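Local coordinates for protein extracellular ligand-binding receptor (Rhodopseudomonas palustris, PDB 4F06) that binds p-hydroxybenzoic acid and probably delivers such lignin-derived aromatic acids to an ABC transporter as its solute-binding protein, at residues 23-28 with 78-83; 27-32 with 45-50; 58-63 with 82-87; 108-111 with 117-120. All blocks are in the same frame, centred on the assembly; numbering follows the deposited sequence.

Contact 1. Residues 23-28 with 78-83; sequences KNYKMG and GLYFTP. With PHB (p-hydroxybenzoic acid), chain B.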
loop_
_atom_site.group_PDB
_atom_site.type_symbol
_atom_site.label_atom_id
_atom_site.label_comp_id
_atom_site.label_asym_id
_atom_site.label_seq_id
_atom_site.Cartn_x
_atom_site.Cartn_y
_atom_site.Cartn_z
ATOM N N LYS A 23 -8.818 -2.482 -9.768
ATOM C CA LYS A 23 -9.385 -1.432 -10.619
ATOM C C LYS A 23 -8.584 -0.131 -10.437
ATOM O O LYS A 23 -8.353 0.589 -11.410
ATOM C CB LYS A 23 -10.851 -1.175 -10.270
ATOM C CG LYS A 23 -11.565 -0.140 -11.131
ATOM C CD LYS A 23 -13.028 0.061 -10.680
ATOM C CE LYS A 23 -13.810 1.053 -11.516
ATOM N NZ LYS A 23 -15.219 1.054 -11.043
ATOM N N ASN A 24 -8.172 0.161 -9.206
ATOM C CA ASN A 24 -7.358 1.358 -8.961
ATOM C C ASN A 24 -5.991 1.331 -9.631
ATOM O O ASN A 24 -5.476 2.375 -9.967
ATOM C CB ASN A 24 -7.204 1.622 -7.470
ATOM C CG ASN A 24 -8.223 2.606 -6.921
ATOM O OD1 ASN A 24 -7.955 3.813 -6.827
ATOM N ND2 ASN A 24 -9.425 2.133 -6.626
ATOM N N TYR A 25 -5.395 0.139 -9.840
ATOM C CA TYR A 25 -4.141 0.122 -10.647
ATOM C C TYR A 25 -4.459 0.644 -12.062
ATOM O O TYR A 25 -3.719 1.485 -12.594
ATOM C CB TYR A 25 -3.591 -1.296 -10.820
ATOM C CG TYR A 25 -2.986 -1.935 -9.600
ATOM C CD1 TYR A 25 -2.488 -1.211 -8.512
ATOM C CD2 TYR A 25 -2.879 -3.352 -9.579
ATOM C CE1 TYR A 25 -1.880 -1.879 -7.452
ATOM C CE2 TYR A 25 -2.258 -4.001 -8.530
ATOM C CZ TYR A 25 -1.815 -3.265 -7.451
ATOM O OH TYR A 25 -1.181 -3.895 -6.380
ATOM N N LYS A 26 -5.540 0.166 -12.676
ATOM C CA LYS A 26 -5.959 0.626 -13.999
ATOM C C LYS A 26 -6.291 2.112 -13.979
ATOM O O LYS A 26 -5.914 2.847 -14.914
ATOM C CB LYS A 26 -7.181 -0.175 -14.451
ATOM C CG LYS A 26 -7.573 0.130 -15.889
ATOM C CD LYS A 26 -8.721 -0.766 -16.328
ATOM C CE LYS A 26 -8.241 -2.179 -16.630
ATOM N NZ LYS A 26 -9.274 -3.034 -17.240
HETATM N N MSE A 27 -6.987 2.571 -12.924
HETATM C CA MSE A 27 -7.290 4.018 -12.818
HETATM C C MSE A 27 -6.022 4.863 -12.769
HETATM O O MSE A 27 -5.919 5.904 -13.417
HETATM C CB MSE A 27 -8.127 4.275 -11.570
HETATM C CG MSE A 27 -9.515 3.704 -11.678
HETATM SE SE MSE A 27 -10.430 3.524 -9.991
HETATM C CE MSE A 27 -10.067 5.068 -9.194
ATOM N N GLY A 28 -5.060 4.442 -11.971
ATOM C CA GLY A 28 -3.803 5.213 -11.794
ATOM C C GLY A 28 -2.976 5.194 -13.078
ATOM O O GLY A 28 -2.433 6.248 -13.480
ATOM N N GLY A 78 2.345 -4.511 -10.240
ATOM C CA GLY A 78 1.100 -4.711 -9.495
ATOM C C GLY A 78 1.363 -5.428 -8.204
ATOM O O GLY A 78 2.261 -5.033 -7.427
ATOM N N LEU A 79 0.612 -6.517 -7.998
ATOM C CA LEU A 79 0.764 -7.470 -6.872
ATOM C C LEU A 79 0.211 -6.881 -5.592
ATOM O O LEU A 79 0.925 -6.224 -4.799
ATOM C CB LEU A 79 2.199 -8.037 -6.718
ATOM C CG LEU A 79 2.718 -8.933 -7.854
ATOM C CD1 LEU A 79 1.851 -10.199 -7.969
ATOM C CD2 LEU A 79 2.896 -8.222 -9.189
ATOM N N TYR A 80 -1.075 -7.123 -5.377
ATOM C CA TYR A 80 -1.719 -6.633 -4.172
ATOM C C TYR A 80 -1.184 -7.351 -2.903
ATOM O O TYR A 80 -0.834 -6.696 -1.907
ATOM C CB TYR A 80 -3.236 -6.819 -4.278
ATOM C CG TYR A 80 -4.005 -6.071 -3.217
ATOM C CD1 TYR A 80 -3.938 -4.673 -3.152
ATOM C CD2 TYR A 80 -4.786 -6.756 -2.269
ATOM C CE1 TYR A 80 -4.623 -3.974 -2.155
ATOM C CE2 TYR A 80 -5.516 -6.069 -1.289
ATOM C CZ TYR A 80 -5.415 -4.684 -1.233
ATOM O OH TYR A 80 -6.058 -3.928 -0.267
ATOM N N PHE A 81 -1.147 -8.696 -2.942
ATOM C CA PHE A 81 -0.806 -9.464 -1.755
ATOM C C PHE A 81 0.665 -9.881 -1.709
ATOM O O PHE A 81 1.208 -10.391 -2.705
ATOM C CB PHE A 81 -1.690 -10.722 -1.676
ATOM C CG PHE A 81 -3.166 -10.427 -1.405
ATOM C CD1 PHE A 81 -3.538 -9.970 -0.145
ATOM C CD2 PHE A 81 -4.132 -10.629 -2.376
ATOM C CE1 PHE A 81 -4.868 -9.712 0.145
ATOM C CE2 PHE A 81 -5.472 -10.374 -2.079
ATOM C CZ PHE A 81 -5.848 -9.927 -0.809
ATOM N N THR A 82 1.209 -9.779 -0.519
ATOM C CA THR A 82 2.595 -10.236 -0.303
ATOM C C THR A 82 2.897 -11.646 -0.834
ATOM O O THR A 82 3.873 -11.813 -1.537
ATOM C CB THR A 82 2.966 -10.096 1.185
ATOM O OG1 THR A 82 3.234 -8.736 1.493
ATOM C CG2 THR A 82 4.204 -10.914 1.558
ATOM N N PRO A 83 2.104 -12.678 -0.478
ATOM C CA PRO A 83 2.442 -14.034 -0.941
ATOM C C PRO A 83 2.463 -14.157 -2.446
ATOM O O PRO A 83 3.165 -14.993 -3.000
ATOM C CB PRO A 83 1.371 -14.942 -0.272
ATOM C CG PRO A 83 0.286 -13.977 0.183
ATOM C CD PRO A 83 1.042 -12.723 0.549
HETATM C "C1'" PHB B . 0.074 -7.212 1.459
HETATM O "O1'" PHB B . 1.284 -6.949 1.468
HETATM O "O2'" PHB B . -0.372 -8.403 1.329
HETATM C C1 PHB B . -0.888 -6.086 1.672
HETATM C C2 PHB B . -0.482 -4.928 2.363
HETATM C C3 PHB B . -1.377 -3.914 2.605
HETATM C C4 PHB B . -2.692 -4.032 2.205
HETATM C C5 PHB B . -3.111 -5.162 1.534
HETATM C C6 PHB B . -2.229 -6.203 1.272
HETATM O O4 PHB B . -3.618 -3.087 2.463
#
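G78 lies against the phenol of Y25 with backbone angles (phi 115°, psi -128°) that are normally open to glycine alone, and L79 follows with a second positive phi. This twist lies where strand 75-78 of the periplasmic-binding-protein fold ends and the chain turns into the ligand pocket, just before helix 82-88. Y25 reaches it from helix 19-36. Its CE2 comes 3.6 Å from G78 CA, approaching obliquely, and its OH ends beside the next two peptides, 3.4 Å from L79 C. The amide N of Y80 lies near the plane of the Y25 ring at its edge, but the angle is too poor for a hydrogen bond to OH. That N-H is taken by OE1 of E52, whose OE2 accepts the N-H of F81, so one carboxylate fixes two consecutive peptides of the turn. With chi1 at -167° the Y80 ring swings away from its backbone N and lays one face against p-hydroxybenzoic acid, offset toward the rim; its CZ is 3.6 Å from PHB C5. Y80 OH is bonded to the carbonyl of A204. The edge of the Y80 ring is turned to F81, with Y80 CD2 3.6 Å above the centre of the F81 face. F81 is the N-cap residue of helix 82-88, and the ligand carboxylate sits at this helix end, which should suit a negative charge. T82 clasps that carboxylate twice: its N-H points almost straight at PHB O2', 2.8 Å away, and its hydroxyl, on the same side as that N, donates from OG1 to PHB O1' at 2.6 Å.

Contact 2. Residues 27-32 with 45-50; sequences MGIDAW and VEFVYR. With SO4 (sulfate ion), chain H.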
loop_
_atom_site.group_PDB
_atom_site.type_symbol
_atom_site.label_atom_id
_atom_site.label_comp_id
_atom_site.label_asym_id
_atom_site.label_seq_id
_atom_site.Cartn_x
_atom_site.Cartn_y
_atom_site.Cartn_z
HETATM N N MSE A 27 -6.987 2.571 -12.924
HETATM C CA MSE A 27 -7.290 4.018 -12.818
HETATM C C MSE A 27 -6.022 4.863 -12.769
HETATM O O MSE A 27 -5.919 5.904 -13.417
HETATM C CB MSE A 27 -8.127 4.275 -11.570
HETATM C CG MSE A 27 -9.515 3.704 -11.678
HETATM SE SE MSE A 27 -10.430 3.524 -9.991
HETATM C CE MSE A 27 -10.067 5.068 -9.194
ATOM N N GLY A 28 -5.060 4.442 -11.971
ATOM C CA GLY A 28 -3.803 5.213 -11.794
ATOM C C GLY A 28 -2.976 5.194 -13.078
ATOM O O GLY A 28 -2.433 6.248 -13.480
ATOM N N ILE A 29 -2.880 4.038 -13.736
ATOM C CA ILE A 29 -2.189 3.966 -15.034
ATOM C C ILE A 29 -2.921 4.802 -16.081
ATOM O O ILE A 29 -2.278 5.567 -16.841
ATOM C CB ILE A 29 -2.054 2.516 -15.460
ATOM C CG1 ILE A 29 -0.982 1.835 -14.537
ATOM C CG2 ILE A 29 -1.669 2.410 -16.942
ATOM C CD1 ILE A 29 -1.065 0.313 -14.543
ATOM N N ASP A 30 -4.268 4.760 -16.084
ATOM C CA ASP A 30 -5.021 5.568 -17.047
ATOM C C ASP A 30 -4.786 7.044 -16.802
ATOM O O ASP A 30 -4.734 7.834 -17.755
ATOM C CB ASP A 30 -6.531 5.269 -16.960
ATOM C CG ASP A 30 -6.918 3.940 -17.556
ATOM O OD1 ASP A 30 -6.106 3.334 -18.274
ATOM O OD2 ASP A 30 -8.106 3.517 -17.359
ATOM N N ALA A 31 -4.664 7.445 -15.540
ATOM C CA ALA A 31 -4.376 8.842 -15.223
ATOM C C ALA A 31 -2.986 9.241 -15.750
ATOM O O ALA A 31 -2.800 10.338 -16.331
ATOM C CB ALA A 31 -4.474 9.112 -13.719
ATOM N N TRP A 32 -2.001 8.362 -15.553
ATOM C CA TRP A 32 -0.669 8.602 -16.085
ATOM C C TRP A 32 -0.699 8.814 -17.587
ATOM O O TRP A 32 -0.092 9.761 -18.099
ATOM C CB TRP A 32 0.267 7.418 -15.681
ATOM C CG TRP A 32 1.626 7.655 -16.261
ATOM C CD1 TRP A 32 2.112 7.154 -17.468
ATOM C CD2 TRP A 32 2.655 8.527 -15.735
ATOM N NE1 TRP A 32 3.394 7.631 -17.684
ATOM C CE2 TRP A 32 3.760 8.483 -16.686
ATOM C CE3 TRP A 32 2.762 9.317 -14.587
ATOM C CZ2 TRP A 32 4.912 9.250 -16.513
ATOM C CZ3 TRP A 32 3.921 10.089 -14.434
ATOM C CH2 TRP A 32 4.957 10.042 -15.372
ATOM N N VAL A 45 3.503 1.928 -25.546
ATOM C CA VAL A 45 3.484 1.132 -24.304
ATOM C C VAL A 45 2.040 0.701 -24.108
ATOM O O VAL A 45 1.126 1.529 -24.094
ATOM C CB VAL A 45 3.993 1.942 -23.097
ATOM C CG1 VAL A 45 4.043 1.079 -21.837
ATOM C CG2 VAL A 45 5.372 2.512 -23.436
ATOM N N GLU A 46 1.843 -0.609 -23.919
ATOM C CA GLU A 46 0.510 -1.155 -23.686
ATOM C C GLU A 46 0.518 -1.916 -22.352
ATOM O O GLU A 46 1.358 -2.790 -22.160
ATOM C CB GLU A 46 0.123 -2.126 -24.835
ATOM C CG GLU A 46 -1.244 -2.760 -24.683
ATOM C CD GLU A 46 -1.544 -3.788 -25.754
ATOM O OE1 GLU A 46 -0.858 -3.828 -26.823
ATOM O OE2 GLU A 46 -2.500 -4.575 -25.530
ATOM N N PHE A 47 -0.465 -1.639 -21.499
ATOM C CA PHE A 47 -0.650 -2.344 -20.241
ATOM C C PHE A 47 -1.693 -3.434 -20.428
ATOM O O PHE A 47 -2.774 -3.192 -20.991
ATOM C CB PHE A 47 -1.068 -1.338 -19.176
ATOM C CG PHE A 47 0.016 -0.340 -18.836
ATOM C CD1 PHE A 47 0.135 0.868 -19.558
ATOM C CD2 PHE A 47 0.905 -0.589 -17.756
ATOM C CE1 PHE A 47 1.146 1.782 -19.264
ATOM C CE2 PHE A 47 1.910 0.345 -17.464
ATOM C CZ PHE A 47 2.016 1.530 -18.200
ATOM N N VAL A 48 -1.345 -4.637 -19.959
ATOM C CA VAL A 48 -2.150 -5.884 -20.057
ATOM C C VAL A 48 -2.460 -6.341 -18.619
ATOM O O VAL A 48 -1.536 -6.509 -17.827
ATOM C CB VAL A 48 -1.353 -6.995 -20.801
ATOM C CG1 VAL A 48 -2.218 -8.258 -20.985
ATOM C CG2 VAL A 48 -0.831 -6.457 -22.144
ATOM N N TYR A 49 -3.739 -6.522 -18.276
ATOM C CA TYR A 49 -4.127 -6.797 -16.886
ATOM C C TYR A 49 -4.493 -8.257 -16.689
ATOM O O TYR A 49 -5.214 -8.849 -17.506
ATOM C CB TYR A 49 -5.323 -5.889 -16.472
ATOM C CG TYR A 49 -4.951 -4.427 -16.535
ATOM C CD1 TYR A 49 -5.056 -3.707 -17.725
ATOM C CD2 TYR A 49 -4.453 -3.783 -15.400
ATOM C CE1 TYR A 49 -4.679 -2.367 -17.763
ATOM C CE2 TYR A 49 -4.080 -2.450 -15.447
ATOM C CZ TYR A 49 -4.183 -1.760 -16.621
ATOM O OH TYR A 49 -3.809 -0.428 -16.665
ATOM N N ARG A 50 -4.069 -8.825 -15.568
ATOM C CA ARG A 50 -4.429 -10.191 -15.213
ATOM C C ARG A 50 -4.867 -10.197 -13.750
ATOM O O ARG A 50 -4.424 -9.364 -12.934
ATOM C CB ARG A 50 -3.212 -11.115 -15.400
ATOM C CG ARG A 50 -2.733 -11.272 -16.840
ATOM C CD ARG A 50 -3.798 -11.954 -17.702
ATOM N NE ARG A 50 -3.364 -12.128 -19.103
ATOM C CZ ARG A 50 -3.726 -11.351 -20.112
ATOM N NH1 ARG A 50 -4.531 -10.308 -19.899
ATOM N NH2 ARG A 50 -3.282 -11.629 -21.342
HETATM S S SO4 H . -5.407 -8.881 -23.273
HETATM O O1 SO4 H . -6.644 -9.182 -24.041
HETATM O O2 SO4 H . -4.477 -10.044 -23.377
HETATM O O3 SO4 H . -4.744 -7.682 -23.862
HETATM O O4 SO4 H . -5.725 -8.598 -21.842
HETATM O O HOH W 1 -4.681 0.898 -18.851
#
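Y49 OH, set among the branches of I29, makes the shortest polar bond here, 2.7 Å to a water that also donates to D30 OD1; the water lies in the plane of the tyrosine ring at its edge. This bridge joins helix to strand without direct polar contact between them. The same hydroxyl oxygen is crowded by carbon, with I29 CD1 3.5 Å away. I29 comes at Y49 from the opposite direction, but crosses F47 obliquely. Its CG2, anti to the backbone N (CG1 chi1 -72°), is carried over the centre of the F47 ring, 3.6 Å from the centroid and 14° off the normal, a CH-pi contact. On the far side of the strand, R50 NH1 and NH2 hold a sulfate, probably from the crystallisation liquor, through O4 at 2.9 Å from NH1 and O2 at 2.8 Å from NH2; its NE pairs with E66. Helix 19-36 is the connection of a beta-alpha-beta crossover, extended by the short strand 39-40, between the parallel neighbours 5-12 and 43-51. I29 packs the helix onto F47 and Y49, which lie against V8 and V10 of strand 5-12; helix 57-69 covers the opposite face at V48 and R50, and W32 turns to helix 283-301.

Contact 3. Residues 58-63 with 82-87; sequences AQSKAL and TPNAMA. With PHB (p-hydroxybenzoic acid), chain B.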
loop_
_atom_site.group_PDB
_atom_site.type_symbol
_atom_site.label_atom_id
_atom_site.label_comp_id
_atom_site.label_asym_id
_atom_site.label_seq_id
_atom_site.Cartn_x
_atom_site.Cartn_y
_atom_site.Cartn_z
ATOM N N ALA A 58 0.606 -19.856 -6.463
ATOM C CA ALA A 58 0.758 -20.561 -7.738
ATOM C C ALA A 58 0.003 -19.881 -8.871
ATOM O O ALA A 58 0.469 -19.853 -10.019
ATOM C CB ALA A 58 0.318 -22.032 -7.597
ATOM N N GLN A 59 -1.170 -19.321 -8.555
ATOM C CA GLN A 59 -1.925 -18.626 -9.578
ATOM C C GLN A 59 -1.164 -17.392 -10.061
ATOM O O GLN A 59 -1.096 -17.132 -11.265
ATOM C CB GLN A 59 -3.292 -18.235 -9.037
ATOM C CG GLN A 59 -4.111 -17.391 -10.002
ATOM C CD GLN A 59 -5.505 -17.311 -9.440
ATOM O OE1 GLN A 59 -5.777 -16.524 -8.533
ATOM N NE2 GLN A 59 -6.330 -18.218 -9.831
ATOM N N SER A 60 -0.604 -16.614 -9.143
ATOM C CA SER A 60 0.133 -15.416 -9.582
ATOM C C SER A 60 1.426 -15.759 -10.319
ATOM O O SER A 60 1.753 -15.100 -11.305
ATOM C CB SER A 60 0.437 -14.500 -8.413
ATOM O OG SER A 60 -0.699 -13.661 -8.106
ATOM N N LYS A 61 2.101 -16.837 -9.895
ATOM C CA LYS A 61 3.256 -17.312 -10.640
ATOM C C LYS A 61 2.877 -17.648 -12.088
ATOM O O LYS A 61 3.547 -17.249 -13.040
ATOM C CB LYS A 61 3.897 -18.509 -9.928
ATOM C CG LYS A 61 5.200 -18.964 -10.551
ATOM C CD LYS A 61 5.776 -20.171 -9.809
ATOM C CE LYS A 61 7.056 -20.655 -10.452
ATOM N NZ LYS A 61 7.525 -21.896 -9.777
ATOM N N ALA A 62 1.760 -18.385 -12.250
ATOM C CA ALA A 62 1.328 -18.787 -13.579
ATOM C C ALA A 62 0.933 -17.568 -14.408
ATOM O O ALA A 62 1.229 -17.516 -15.603
ATOM C CB ALA A 62 0.192 -19.791 -13.479
ATOM N N LEU A 63 0.269 -16.577 -13.805
ATOM C CA LEU A 63 -0.093 -15.385 -14.579
ATOM C C LEU A 63 1.167 -14.668 -15.052
ATOM O O LEU A 63 1.211 -14.206 -16.198
ATOM C CB LEU A 63 -0.910 -14.427 -13.708
ATOM C CG LEU A 63 -2.333 -14.875 -13.327
ATOM C CD1 LEU A 63 -2.890 -13.882 -12.311
ATOM C CD2 LEU A 63 -3.229 -15.035 -14.533
ATOM N N THR A 82 1.209 -9.779 -0.519
ATOM C CA THR A 82 2.595 -10.236 -0.303
ATOM C C THR A 82 2.897 -11.646 -0.834
ATOM O O THR A 82 3.873 -11.813 -1.537
ATOM C CB THR A 82 2.966 -10.096 1.185
ATOM O OG1 THR A 82 3.234 -8.736 1.493
ATOM C CG2 THR A 82 4.204 -10.914 1.558
ATOM N N PRO A 83 2.104 -12.678 -0.478
ATOM C CA PRO A 83 2.442 -14.034 -0.941
ATOM C C PRO A 83 2.463 -14.157 -2.446
ATOM O O PRO A 83 3.165 -14.993 -3.000
ATOM C CB PRO A 83 1.371 -14.942 -0.272
ATOM C CG PRO A 83 0.286 -13.977 0.183
ATOM C CD PRO A 83 1.042 -12.723 0.549
ATOM N N ASN A 84 1.665 -13.360 -3.128
ATOM C CA ASN A 84 1.668 -13.376 -4.589
ATOM C C ASN A 84 2.909 -12.734 -5.157
ATOM O O ASN A 84 3.551 -13.290 -6.065
ATOM C CB ASN A 84 0.381 -12.733 -5.116
ATOM C CG ASN A 84 -0.851 -13.528 -4.720
ATOM O OD1 ASN A 84 -0.784 -14.769 -4.486
ATOM N ND2 ASN A 84 -2.012 -12.861 -4.710
ATOM N N ALA A 85 3.327 -11.600 -4.582
ATOM C CA ALA A 85 4.596 -10.991 -4.989
ATOM C C ALA A 85 5.778 -11.930 -4.700
ATOM O O ALA A 85 6.708 -12.042 -5.519
ATOM C CB ALA A 85 4.824 -9.691 -4.260
HETATM N N MSE A 86 5.747 -12.623 -3.565
HETATM C CA MSE A 86 6.820 -13.569 -3.269
HETATM C C MSE A 86 6.929 -14.704 -4.257
HETATM O O MSE A 86 8.035 -15.187 -4.515
HETATM C CB MSE A 86 6.636 -14.135 -1.857
HETATM C CG MSE A 86 6.742 -13.140 -0.702
HETATM SE SE MSE A 86 8.517 -12.491 -0.479
HETATM C CE MSE A 86 8.244 -11.688 1.304
ATOM N N ALA A 87 5.803 -15.141 -4.803
ATOM C CA ALA A 87 5.800 -16.231 -5.778
ATOM C C ALA A 87 6.413 -15.800 -7.105
ATOM O O ALA A 87 7.048 -16.606 -7.784
ATOM C CB ALA A 87 4.365 -16.723 -5.978
HETATM C "C1'" PHB B . 0.074 -7.212 1.459
HETATM O "O1'" PHB B . 1.284 -6.949 1.468
HETATM O "O2'" PHB B . -0.372 -8.403 1.329
HETATM C C1 PHB B . -0.888 -6.086 1.672
HETATM C C2 PHB B . -0.482 -4.928 2.363
HETATM C C3 PHB B . -1.377 -3.914 2.605
HETATM C C4 PHB B . -2.692 -4.032 2.205
HETATM C C5 PHB B . -3.111 -5.162 1.534
HETATM C C6 PHB B . -2.229 -6.203 1.272
HETATM O O4 PHB B . -3.618 -3.087 2.463
#
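The flat carboxamide of N84 has the hydroxyl of S60 above one face: OG stands almost straight over CG, 3.4 Å from it, and 3.3 Å from N84 CB. Its two polar ends are engaged elsewhere, OD1 by the backbone N of N56, ND2 by E52 OE2 and the carbonyl of S54. With CG anti to the carbonyl carbon (chi1 -64°), the amide is directed toward the loop just before helix 57-69. Here helix 57-69 passes close to helix 82-88 of the N-terminal lobe, one of the two that close round the ligand, with S60 CB and N84 CB 3.7 Å apart. Next to S60, K61 CB meets A87 CB, about a turn on from N84, at 4.4 Å, and K61 CG lies 4.1 Å from A87 O. The lysine then runs out extended, its ammonium leaving the interface. The small side chains of S60 and A87 let the backbones come close, S60 CA and N84 CA being 5.6 Å apart. Between the two segments the forces are van der Waals, the serine oxygen resting on the amide without bonding to it. N84 instead grips E52, a second-shell residue behind the pocket, from one shell further out.

Contact 4. Residues 108-111 with 117-120; sequences SITE and VRTS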
loop_
_atom_site.group_PDB
_atom_site.type_symbol
_atom_site.label_atom_id
_atom_site.label_comp_id
_atom_site.label_asym_id
_atom_site.label_seq_id
_atom_site.Cartn_x
_atom_site.Cartn_y
_atom_site.Cartn_z
ATOM N N SER A 108 10.796 -7.524 3.172
ATOM C CA SER A 108 11.758 -8.388 2.505
ATOM C C SER A 108 11.463 -8.644 1.033
ATOM O O SER A 108 12.309 -9.232 0.360
ATOM C CB SER A 108 11.884 -9.727 3.225
ATOM O OG SER A 108 10.633 -10.401 3.160
ATOM N N ILE A 109 10.303 -8.233 0.503
ATOM C CA ILE A 109 10.014 -8.520 -0.909
ATOM C C ILE A 109 11.141 -7.982 -1.793
ATOM O O ILE A 109 11.535 -8.633 -2.753
ATOM C CB ILE A 109 8.660 -7.932 -1.303
ATOM C CG1 ILE A 109 7.519 -8.682 -0.591
ATOM C CG2 ILE A 109 8.484 -7.972 -2.829
ATOM C CD1 ILE A 109 6.147 -8.049 -0.780
ATOM N N THR A 110 11.647 -6.768 -1.539
ATOM C CA THR A 110 12.672 -6.188 -2.428
ATOM C C THR A 110 13.981 -6.984 -2.383
ATOM O O THR A 110 14.750 -6.890 -3.330
ATOM C CB THR A 110 12.924 -4.699 -2.105
ATOM O OG1 THR A 110 13.235 -4.595 -0.703
ATOM C CG2 THR A 110 11.732 -3.821 -2.433
ATOM N N GLU A 111 14.203 -7.741 -1.314
ATOM C CA GLU A 111 15.423 -8.536 -1.201
ATOM C C GLU A 111 15.357 -9.811 -2.030
ATOM O O GLU A 111 16.364 -10.513 -2.138
ATOM C CB GLU A 111 15.712 -8.912 0.274
ATOM C CG GLU A 111 15.945 -7.682 1.153
ATOM C CD GLU A 111 16.108 -8.134 2.597
ATOM O OE1 GLU A 111 15.131 -8.713 3.184
ATOM O OE2 GLU A 111 17.187 -7.908 3.150
ATOM N N VAL A 117 11.384 -3.039 -7.966
ATOM C CA VAL A 117 11.301 -1.707 -7.357
ATOM C C VAL A 117 9.897 -1.509 -6.852
ATOM O O VAL A 117 8.972 -2.012 -7.477
ATOM C CB VAL A 117 11.761 -0.611 -8.357
ATOM C CG1 VAL A 117 10.884 -0.607 -9.616
ATOM C CG2 VAL A 117 11.850 0.781 -7.714
ATOM N N ARG A 118 9.725 -0.834 -5.715
ATOM C CA ARG A 118 8.396 -0.756 -5.090
ATOM C C ARG A 118 7.970 0.700 -4.957
ATOM O O ARG A 118 8.705 1.514 -4.395
ATOM C CB ARG A 118 8.419 -1.463 -3.712
ATOM C CG ARG A 118 7.108 -1.301 -2.951
ATOM C CD ARG A 118 6.915 -2.383 -1.897
ATOM N NE ARG A 118 8.113 -2.564 -1.071
ATOM C CZ ARG A 118 8.296 -3.646 -0.294
ATOM N NH1 ARG A 118 7.310 -4.580 -0.226
ATOM N NH2 ARG A 118 9.425 -3.806 0.392
ATOM N N THR A 119 6.748 1.010 -5.448
ATOM C CA THR A 119 6.221 2.389 -5.399
ATOM C C THR A 119 5.029 2.479 -4.443
ATOM O O THR A 119 4.341 3.529 -4.435
ATOM C CB THR A 119 5.790 2.873 -6.803
ATOM O OG1 THR A 119 4.858 1.926 -7.323
ATOM C CG2 THR A 119 6.995 2.979 -7.737
ATOM N N SER A 120 4.813 1.457 -3.618
ATOM C CA SER A 120 3.710 1.520 -2.665
ATOM C C SER A 120 4.217 2.000 -1.307
ATOM O O SER A 120 4.306 3.225 -1.091
ATOM C CB SER A 120 2.970 0.180 -2.599
ATOM O OG SER A 120 3.901 -0.865 -2.234
HETATM O O HOH W 2 11.908 -2.563 0.814
#
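I109 and T110 set their methyls against the guanidinium of R118, I109 CD1 3.7 Å from NH1 and T110 CG2 3.6 Å from NH2. This joins a 3-10 turn, closed by E111 N to S108 O at 2.9 Å, to strand 116-118, the edge strand of the sheet in the first lobe of this periplasmic-binding-protein fold. Both side chains cross the arginine at about a right angle and reach the guanidinium obliquely. R118 starts extended and bends at chi3 (48°), which turns the guanidinium toward the methyls of I109 and T110. There NH1 bonds to the carbonyls of A104 and T106, and NH2 to that of S107, while NE is paired with H335 ND1. A buried positive charge is thereby surrounded by backbone oxygens, which pin the chain from A104 to S107; A105, inside that run, gives its N-H to the bound p-hydroxybenzoic acid. R118 is thus a second-shell residue that probably shapes this wall of the pocket. Farther out, I109 packs on T82, A85 and M86 of helix 82-88, and T110 O accepts from R334. A water completes the guanidinium's shell, lying in plane at its edge, 2.8 Å from R118 NH2 and 2.9 Å from T110 OG1.

Overall arrangement
Helix 19-36 opens the set: residues 27-32 meet the returning strand 43-51 in contact 2, closing a short loop, while residues 23-28, one turn earlier, reach much further along the chain to 78-83 in contact 1, so the loop of contact 2 lies within that of contact 1. Contact 3 crosses contact 1: it opens inside that loop, at helix 57-69, and ends on the same stretch, sharing T82 and P83. Contact 4 follows in series, closing the short loop between residues 111 and 117, yet its turn touches helix 82-88 through M86 and I109. Together they tie helix 19-36 to strand 43-51 and the end of strand 75-78, helix 57-69 to helix 82-88, and the 3-10 turn to edge strand 116-118.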